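Local coordinates for protein hexokinase (Schistosoma mansoni, PDB 1BDG) that phosphorylates glucose and other hexoses at the 6-position with ATP, the first step of glycolysis, at residues V363-A366 with C367-V371; G400-Y403 with K404-K408. All blocks are in the same frame, centred on the assembly; numbering follows the deposited sequence.

Contact 1. Residues V363-A366 with C367-V371; sequences VRYA and CEMVV
Four i to i+4 backbone hydrogen bonds hold V363-A366 to C367-V370 within the long helix 357-389, as in any regular alpha-helix, M369 N to Y365 O measuring 2.9 Å. The side-chain contact that stands out is Y365 with M369, a Met-aromatic pair. With CG anti to the backbone N (chi1 -176°), the Y365 ring lies where M369, bent at chi2 and chi3, can lay CG and SD over one face. M369 SD lies 4.2 Å from the centroid of the Y365 ring, 26° off the normal, and M369 CG at 4.1 Å from the same centroid adds a CH-pi contact. The thioether end continues past the ring, and M369 CE lies 3.8 Å from Y365 OH. E368 OE1 approaches the same ring obliquely, 3.6 Å from Y365 CD1. R364, one turn before E368, brings NH1 to 4.0 Å from E368 CB, but the charged ends stay apart. Small or branched V363, A366, C367 and V370 suit the buried sides, where helices 288-304, 327-331 and 340-349 pack. F9 meets the Y365 ring edge-to-face. A flexible, polarisable thioether can thus follow the aromatic face closely, joining two turns by dispersion, while R364, through a salt bridge to E332 and a hydrogen bond to D334 O, joins the helix to the chain after helix 327-331.

Contact 2. Residues G400-Y403 with K404-K408; sequences GSLY and KFHPK
K404, S401 and H406 carry the contact in which the short helix 401-405 follows its N-cap residue, G400, and then runs out into an extended chain. At the backbone angles of G400 (phi 124°) a CB would be jammed against the carbonyl O of the preceding residue, so a residue without a side chain suits this position. The aliphatic part of K404 runs back beside it, with K404 CE 3.9 Å from G400 N. A bend at chi3 (-88°) belongs to this path, and the ammonium end forms a salt bridge with D399, just before the helix; a long, flexible lysine suits both tasks. K404 N also donates to G400 O, 3.0 Å away. S401 meets F405 through its methylene: S401 CB lies at the edge of the phenyl ring, in its plane, 3.6 Å from F405 CD2. The compact serine side chain fits beside that ring, and its hydroxyl has a weak hydrogen bond to T78. H406 is the first residue to leave helical geometry. Its imidazole has L402 CD2 over one face, 3.4 Å from the ring centroid and 6° off the normal, a CH-pi contact well suited to a flat ring and a branched aliphatic chain. The helix end thus combines two ordinary backbone bonds with a weak one, H406 N to L402 O, this CH-pi contact and a water that donates to both Y403 O and H406 O.

Contact 1 and contact 2 follow one another along the chain within the large subdomain, strand 393-399 lying between them, and their centres are 15 Å apart. Their nearest atoms are about 5 Å apart, so they do not touch. The ATP-binding segment inferred for residues 325-329 gives them a common neighbour: the nearest side-chain atoms of C367 and L328 are about 3 Å apart, and so are those of H406 and T329. Contact 2 itself holds probable ATP-binding residues, and G400 lies about 8 Å from the bound glucose, nearest atoms. Contact 1 is helical packing beside L328 of the inferred nucleotide site, whereas contact 2 probably forms part of that site.

Contact 1. Residues V363-A366 with C367-V371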
ATOM      1  N   VAL A 363      16.183  -2.193  21.235  1.00 17.45           N
ATOM      2  CA  VAL A 363      14.960  -2.394  20.459  1.00 18.07           C
ATOM      3  C   VAL A 363      14.330  -1.121  19.873  1.00 18.35           C
ATOM      4  O   VAL A 363      13.795  -1.156  18.765  1.00 18.65           O
ATOM      5  CB  VAL A 363      13.915  -3.235  21.245  1.00 17.30           C
ATOM      6  CG1 VAL A 363      12.593  -3.293  20.510  1.00 18.03           C
ATOM      7  CG2 VAL A 363      14.418  -4.647  21.413  1.00 17.47           C
ATOM      8  N   ARG A 364      14.389  -0.000  20.589  1.00 19.77           N
ATOM      9  CA  ARG A 364      13.818   1.251  20.061  1.00 19.91           C
ATOM     10  C   ARG A 364      14.682   1.766  18.901  1.00 19.21           C
ATOM     11  O   ARG A 364      14.200   2.431  17.990  1.00 19.50           O
ATOM     12  CB  ARG A 364      13.716   2.325  21.158  1.00 19.56           C
ATOM     13  CG  ARG A 364      12.834   3.523  20.796  1.00 21.97           C
ATOM     14  CD  ARG A 364      13.569   4.837  21.023  1.00 25.30           C
ATOM     15  NE  ARG A 364      12.743   6.036  20.845  1.00 28.16           N
ATOM     16  CZ  ARG A 364      12.189   6.425  19.692  1.00 29.73           C
ATOM     17  NH1 ARG A 364      12.355   5.700  18.582  1.00 26.33           N
ATOM     18  NH2 ARG A 364      11.487   7.564  19.641  1.00 27.55           N
ATOM     19  N   TYR A 365      15.966   1.447  18.936  1.00 18.99           N
ATOM     20  CA  TYR A 365      16.872   1.864  17.881  1.00 17.62           C
ATOM     21  C   TYR A 365      16.569   1.017  16.641  1.00 18.33           C
ATOM     22  O   TYR A 365      16.534   1.526  15.519  1.00 20.33           O
ATOM     23  CB  TYR A 365      18.316   1.670  18.339  1.00 17.99           C
ATOM     24  CG  TYR A 365      19.351   2.165  17.365  1.00 16.39           C
ATOM     25  CD1 TYR A 365      19.594   3.524  17.205  1.00 15.15           C
ATOM     26  CD2 TYR A 365      20.112   1.262  16.621  1.00 16.30           C
ATOM     27  CE1 TYR A 365      20.575   3.974  16.330  1.00 18.01           C
ATOM     28  CE2 TYR A 365      21.090   1.695  15.743  1.00 17.53           C
ATOM     29  CZ  TYR A 365      21.322   3.049  15.602  1.00 19.63           C
ATOM     30  OH  TYR A 365      22.315   3.471  14.758  1.00 20.17           O
ATOM     31  N   ALA A 366      16.318  -0.270  16.844  1.00 16.94           N
ATOM     32  CA  ALA A 366      15.990  -1.145  15.734  1.00 16.21           C
ATOM     33  C   ALA A 366      14.732  -0.621  15.024  1.00 16.10           C
ATOM     34  O   ALA A 366      14.719  -0.520  13.805  1.00 17.26           O
ATOM     35  CB  ALA A 366      15.813  -2.583  16.223  1.00 14.59           C
ATOM     36  N   CYS A 367      13.710  -0.235  15.792  1.00 16.39           N
ATOM     37  CA  CYS A 367      12.458   0.328  15.249  1.00 17.40           C
ATOM     38  C   CYS A 367      12.728   1.599  14.439  1.00 17.76           C
ATOM     39  O   CYS A 367      12.338   1.694  13.279  1.00 17.17           O
ATOM     40  CB  CYS A 367      11.470   0.701  16.368  1.00 15.42           C
ATOM     41  SG  CYS A 367      10.626  -0.651  17.215  1.00 20.74           S
ATOM     42  N   GLU A 368      13.325   2.593  15.099  1.00 18.93           N
ATOM     43  CA  GLU A 368      13.689   3.874  14.491  1.00 19.08           C
ATOM     44  C   GLU A 368      14.419   3.688  13.153  1.00 19.04           C
ATOM     45  O   GLU A 368      14.115   4.368  12.178  1.00 18.61           O
ATOM     46  CB  GLU A 368      14.586   4.681  15.453  1.00 21.24           C
ATOM     47  CG  GLU A 368      15.192   5.934  14.829  1.00 25.04           C
ATOM     48  CD  GLU A 368      16.376   6.502  15.617  1.00 28.00           C
ATOM     49  OE1 GLU A 368      17.475   5.895  15.599  1.00 27.52           O
ATOM     50  OE2 GLU A 368      16.218   7.583  16.227  1.00 29.56           O
ATOM     51  N   MET A 369      15.393   2.782  13.118  1.00 18.01           N
ATOM     52  CA  MET A 369      16.153   2.525  11.905  1.00 17.42           C
ATOM     53  C   MET A 369      15.226   2.074  10.799  1.00 17.65           C
ATOM     54  O   MET A 369      15.179   2.681   9.727  1.00 19.25           O
ATOM     55  CB  MET A 369      17.221   1.446  12.124  1.00 17.54           C
ATOM     56  CG  MET A 369      18.385   1.864  12.989  1.00 16.47           C
ATOM     57  SD  MET A 369      19.031   3.460  12.553  1.00 13.80           S
ATOM     58  CE  MET A 369      20.369   3.013  11.494  1.00 13.04           C
ATOM     59  N   VAL A 370      14.461   1.029  11.083  1.00 16.76           N
ATOM     60  CA  VAL A 370      13.542   0.472  10.114  1.00 15.68           C
ATOM     61  C   VAL A 370      12.487   1.452   9.645  1.00 15.43           C
ATOM     62  O   VAL A 370      12.252   1.582   8.459  1.00 17.58           O
ATOM     63  CB  VAL A 370      12.863  -0.783  10.677  1.00 15.53           C
ATOM     64  CG1 VAL A 370      11.792  -1.302   9.719  1.00  9.58           C
ATOM     65  CG2 VAL A 370      13.930  -1.849  10.958  1.00 13.79           C
ATOM     66  N   VAL A 371      11.870   2.158  10.578  1.00 16.99           N
ATOM     67  CA  VAL A 371      10.810   3.110  10.258  1.00 17.83           C
ATOM     68  C   VAL A 371      11.308   4.370   9.558  1.00 15.89           C
ATOM     69  O   VAL A 371      10.585   4.949   8.746  1.00 14.46           O
ATOM     70  CB  VAL A 371       9.972   3.448  11.538  1.00 20.05           C
ATOM     71  CG1 VAL A 371       9.585   4.924  11.570  1.00 20.93           C
ATOM     72  CG2 VAL A 371       8.732   2.547  11.604  1.00 17.86           C
TER

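Contact 2. Residues G400-Y403 with K404-K408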
ATOM      1  N   GLY A 400      -3.350   5.147   4.122  1.00 15.64           N
ATOM      2  CA  GLY A 400      -2.575   4.041   4.646  1.00 17.35           C
ATOM      3  C   GLY A 400      -2.146   4.236   6.090  1.00 17.38           C
ATOM      4  O   GLY A 400      -1.698   5.311   6.472  1.00 18.73           O
ATOM      5  N   SER A 401      -2.250   3.171   6.874  1.00 17.76           N
ATOM      6  CA  SER A 401      -1.898   3.165   8.288  1.00 17.58           C
ATOM      7  C   SER A 401      -0.591   3.847   8.599  1.00 18.99           C
ATOM      8  O   SER A 401      -0.447   4.487   9.644  1.00 20.53           O
ATOM      9  CB  SER A 401      -1.784   1.735   8.769  1.00 18.36           C
ATOM     10  OG  SER A 401      -2.826   0.963   8.210  1.00 25.06           O
ATOM     11  N   LEU A 402       0.392   3.657   7.730  1.00 18.79           N
ATOM     12  CA  LEU A 402       1.685   4.247   7.969  1.00 18.45           C
ATOM     13  C   LEU A 402       1.606   5.766   8.049  1.00 18.54           C
ATOM     14  O   LEU A 402       2.080   6.376   9.013  1.00 17.72           O
ATOM     15  CB  LEU A 402       2.683   3.761   6.924  1.00 17.85           C
ATOM     16  CG  LEU A 402       3.285   2.449   7.406  1.00 17.48           C
ATOM     17  CD1 LEU A 402       4.431   2.041   6.510  1.00 17.76           C
ATOM     18  CD2 LEU A 402       3.802   2.639   8.829  1.00 18.14           C
ATOM     19  N   TYR A 403       0.942   6.355   7.068  1.00 17.93           N
ATOM     20  CA  TYR A 403       0.778   7.781   7.026  1.00 17.99           C
ATOM     21  C   TYR A 403      -0.036   8.189   8.253  1.00 18.17           C
ATOM     22  O   TYR A 403       0.388   9.038   9.031  1.00 21.08           O
ATOM     23  CB  TYR A 403       0.050   8.190   5.727  1.00 18.93           C
ATOM     24  CG  TYR A 403      -0.299   9.668   5.643  1.00 20.23           C
ATOM     25  CD1 TYR A 403       0.649  10.607   5.212  1.00 20.95           C
ATOM     26  CD2 TYR A 403      -1.559  10.129   6.043  1.00 19.92           C
ATOM     27  CE1 TYR A 403       0.352  11.972   5.183  1.00 20.65           C
ATOM     28  CE2 TYR A 403      -1.870  11.482   6.022  1.00 20.50           C
ATOM     29  CZ  TYR A 403      -0.915  12.403   5.591  1.00 22.07           C
ATOM     30  OH  TYR A 403      -1.238  13.744   5.534  1.00 20.73           O
ATOM     31  N   LYS A 404      -1.173   7.532   8.447  1.00 16.68           N
ATOM     32  CA  LYS A 404      -2.090   7.840   9.542  1.00 14.72           C
ATOM     33  C   LYS A 404      -1.671   7.652  10.986  1.00 16.06           C
ATOM     34  O   LYS A 404      -1.665   8.608  11.762  1.00 17.83           O
ATOM     35  CB  LYS A 404      -3.411   7.118   9.325  1.00 11.68           C
ATOM     36  CG  LYS A 404      -4.215   7.737   8.224  1.00 15.92           C
ATOM     37  CD  LYS A 404      -5.586   7.122   8.087  1.00 16.04           C
ATOM     38  CE  LYS A 404      -5.567   5.932   7.175  1.00 16.81           C
ATOM     39  NZ  LYS A 404      -6.945   5.703   6.667  1.00 18.36           N
ATOM     40  N   PHE A 405      -1.340   6.417  11.346  1.00 16.55           N
ATOM     41  CA  PHE A 405      -1.004   6.054  12.713  1.00 17.31           C
ATOM     42  C   PHE A 405       0.438   6.186  13.160  1.00 19.00           C
ATOM     43  O   PHE A 405       0.738   5.916  14.329  1.00 19.22           O
ATOM     44  CB  PHE A 405      -1.447   4.608  12.979  1.00 17.80           C
ATOM     45  CG  PHE A 405      -2.878   4.321  12.603  1.00 17.43           C
ATOM     46  CD1 PHE A 405      -3.923   4.897  13.301  1.00 18.22           C
ATOM     47  CD2 PHE A 405      -3.177   3.471  11.543  1.00 19.91           C
ATOM     48  CE1 PHE A 405      -5.249   4.629  12.950  1.00 20.48           C
ATOM     49  CE2 PHE A 405      -4.498   3.199  11.189  1.00 18.34           C
ATOM     50  CZ  PHE A 405      -5.534   3.782  11.897  1.00 16.68           C
ATOM     51  N   HIS A 406       1.336   6.612  12.278  1.00 20.68           N
ATOM     52  CA  HIS A 406       2.743   6.676  12.672  1.00 21.34           C
ATOM     53  C   HIS A 406       3.408   8.036  12.900  1.00 21.43           C
ATOM     54  O   HIS A 406       3.562   8.838  11.970  1.00 21.43           O
ATOM     55  CB  HIS A 406       3.580   5.771  11.752  1.00 22.49           C
ATOM     56  CG  HIS A 406       3.288   4.309  11.935  1.00 24.46           C
ATOM     57  ND1 HIS A 406       4.268   3.371  12.181  1.00 24.61           N
ATOM     58  CD2 HIS A 406       2.112   3.632  11.954  1.00 24.29           C
ATOM     59  CE1 HIS A 406       3.712   2.186  12.350  1.00 24.19           C
ATOM     60  NE2 HIS A 406       2.404   2.317  12.218  1.00 23.67           N
ATOM     61  N   PRO A 407       3.851   8.291  14.147  1.00 19.58           N
ATOM     62  CA  PRO A 407       4.508   9.534  14.550  1.00 20.07           C
ATOM     63  C   PRO A 407       5.787   9.726  13.759  1.00 19.24           C
ATOM     64  O   PRO A 407       6.667   8.872  13.788  1.00 20.17           O
ATOM     65  CB  PRO A 407       4.805   9.297  16.033  1.00 18.74           C
ATOM     66  CG  PRO A 407       3.753   8.377  16.442  1.00 20.08           C
ATOM     67  CD  PRO A 407       3.728   7.397  15.304  1.00 19.64           C
ATOM     68  N   LYS A 408       5.852  10.827  13.016  1.00 17.22           N
ATOM     69  CA  LYS A 408       7.003  11.164  12.180  1.00 14.22           C
ATOM     70  C   LYS A 408       7.025  10.573  10.752  1.00 13.06           C
ATOM     71  O   LYS A 408       7.752  11.070   9.914  1.00 12.74           O
ATOM     72  CB  LYS A 408       8.329  10.882  12.907  1.00 12.80           C
ATOM     73  CG  LYS A 408       8.644  11.830  14.041  1.00  8.34           C
TER
HETATM   74  O   HOH W   1       2.937   9.786   9.546  1.00 28.43           O